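Side-chain contact in esterase (Alcaligenes sp., PDB 1QLW), which probably hydrolyses carboxylic esters, as an esterase of the alpha/beta-hydrolase fold: residues Leu291-Asn296 with Asn306-Asp311. Sequence-based numbering, arbitrary orientation.
Sequences LGVHGN and NLQVAD
In this alpha/beta hydrolase, Val-293 and Asn-296 face Gln-308 and Val-309 where the loop after strand 283-287 folds against the start of the last helix, 306-319. In the family this loop usually carries the catalytic histidine. The example illustrates how two segments can meet through side-chain packing while polar bonds to other residues, such as Gly-295 N to Asp-254, hold the loop: two pairs of side chains reach toward each other from opposite directions, and together the segments bury 150 Å². In the first pair, Gln-308 leaves the helix with CG anti to the backbone N (chi1 -180°) and an extended chain, which carries the terminal amide to both methyls of Val-293. Its CD lies 4.0 Å from CG2 of Val-293. Shortening this residue to an alanine would probably leave the Val-293 methyls without their cover from the helix and open a gap on that side. Three residues further along the loop, the Asn-296 amide is fixed by its own neighbourhood, since ND2 donates to both Asp-303 and Asn-305. Val-309, which also rests on Trp-88 of helix 88-94, brings CG2 obliquely to this amide, nearly equidistant from its polar atoms, 3.8 Å from Asn-296 ND2 and 4.0 Å from Asn-296 OD1.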
loop_
_atom_site.group_PDB
_atom_site.type_symbol
_atom_site.label_atom_id
_atom_site.label_comp_id
_atom_site.label_asym_id
_atom_site.label_seq_id
_atom_site.Cartn_x
_atom_site.Cartn_y
_atom_site.Cartn_z
ATOM N N LEU A 291 -24.300 2.377 24.940
ATOM C CA LEU A 291 -24.863 3.550 24.294
ATOM C C LEU A 291 -26.057 3.172 23.428
ATOM O O LEU A 291 -26.593 4.010 22.686
ATOM C CB LEU A 291 -23.808 4.258 23.433
ATOM C CG LEU A 291 -22.593 4.776 24.205
ATOM C CD1 LEU A 291 -21.601 5.402 23.239
ATOM C CD2 LEU A 291 -22.965 5.787 25.281
ATOM N N GLY A 292 -26.492 1.926 23.489
ATOM C CA GLY A 292 -27.612 1.459 22.678
ATOM C C GLY A 292 -27.195 1.138 21.251
ATOM O O GLY A 292 -28.049 1.090 20.363
ATOM N N VAL A 293 -25.921 0.859 21.006
ATOM C CA VAL A 293 -25.404 0.528 19.679
ATOM C C VAL A 293 -24.974 -0.927 19.767
ATOM O O VAL A 293 -24.020 -1.253 20.466
ATOM C CB VAL A 293 -24.260 1.469 19.299
ATOM C CG1 VAL A 293 -23.698 1.095 17.934
ATOM C CG2 VAL A 293 -24.711 2.921 19.295
ATOM N N HIS A 294 -25.648 -1.807 19.025
ATOM C CA HIS A 294 -25.457 -3.235 19.175
ATOM C C HIS A 294 -24.917 -3.919 17.926
ATOM O O HIS A 294 -25.133 -3.450 16.808
ATOM C CB HIS A 294 -26.829 -3.873 19.502
ATOM C CG HIS A 294 -27.445 -3.294 20.738
ATOM N ND1 HIS A 294 -28.387 -2.301 20.786
ATOM C CD2 HIS A 294 -27.111 -3.535 22.025
ATOM C CE1 HIS A 294 -28.703 -2.036 22.049
ATOM N NE2 HIS A 294 -27.915 -2.751 22.830
ATOM N N GLY A 295 -24.233 -5.034 18.145
ATOM C CA GLY A 295 -23.794 -5.887 17.060
ATOM C C GLY A 295 -22.442 -5.551 16.457
ATOM O O GLY A 295 -22.050 -6.241 15.515
ATOM N N ASN A 296 -21.719 -4.550 16.918
ATOM C CA ASN A 296 -20.460 -4.218 16.261
ATOM C C ASN A 296 -19.425 -5.317 16.445
ATOM O O ASN A 296 -19.263 -5.885 17.510
ATOM C CB ASN A 296 -19.905 -2.875 16.725
ATOM C CG ASN A 296 -20.635 -1.726 16.068
ATOM O OD1 ASN A 296 -21.519 -1.114 16.672
ATOM N ND2 ASN A 296 -20.255 -1.459 14.813
ATOM N N ASN A 306 -20.848 1.925 10.509
ATOM C CA ASN A 306 -19.543 2.523 10.754
ATOM C C ASN A 306 -19.594 4.026 10.878
ATOM O O ASN A 306 -18.722 4.571 11.583
ATOM C CB ASN A 306 -18.519 2.073 9.722
ATOM C CG ASN A 306 -18.734 2.582 8.318
ATOM O OD1 ASN A 306 -19.858 2.859 7.905
ATOM N ND2 ASN A 306 -17.635 2.682 7.564
ATOM N N LEU A 307 -20.506 4.725 10.223
ATOM C CA LEU A 307 -20.533 6.187 10.336
ATOM C C LEU A 307 -21.163 6.629 11.651
ATOM O O LEU A 307 -20.804 7.693 12.171
ATOM C CB LEU A 307 -21.209 6.828 9.127
ATOM C CG LEU A 307 -20.626 6.408 7.772
ATOM C CD1 LEU A 307 -21.222 7.258 6.666
ATOM C CD2 LEU A 307 -19.109 6.508 7.745
ATOM N N GLN A 308 -22.082 5.831 12.206
ATOM C CA GLN A 308 -22.616 6.083 13.537
ATOM C C GLN A 308 -21.468 6.001 14.556
ATOM O O GLN A 308 -21.337 6.831 15.461
ATOM C CB GLN A 308 -23.687 5.058 13.879
ATOM C CG GLN A 308 -24.320 5.228 15.245
ATOM C CD GLN A 308 -25.337 4.182 15.601
ATOM O OE1 GLN A 308 -26.325 4.488 16.301
ATOM N NE2 GLN A 308 -25.146 2.958 15.181
ATOM N N VAL A 309 -20.630 4.966 14.426
ATOM C CA VAL A 309 -19.483 4.799 15.324
ATOM C C VAL A 309 -18.507 5.944 15.123
ATOM O O VAL A 309 -17.993 6.542 16.086
ATOM C CB VAL A 309 -18.830 3.429 15.138
ATOM C CG1 VAL A 309 -17.607 3.307 16.042
ATOM C CG2 VAL A 309 -19.820 2.301 15.397
ATOM N N ALA A 310 -18.237 6.297 13.866
ATOM C CA ALA A 310 -17.332 7.414 13.594
ATOM C C ALA A 310 -17.828 8.705 14.242
ATOM O O ALA A 310 -17.024 9.470 14.796
ATOM C CB ALA A 310 -17.155 7.626 12.099
ATOM N N ASP A 311 -19.133 8.983 14.170
ATOM C CA ASP A 311 -19.653 10.200 14.778
ATOM C C ASP A 311 -19.414 10.236 16.273
ATOM O O ASP A 311 -19.115 11.290 16.821
ATOM C CB ASP A 311 -21.145 10.354 14.491
ATOM C CG ASP A 311 -21.422 10.896 13.112
ATOM O OD1 ASP A 311 -20.480 11.285 12.397
ATOM O OD2 ASP A 311 -22.613 10.946 12.741
#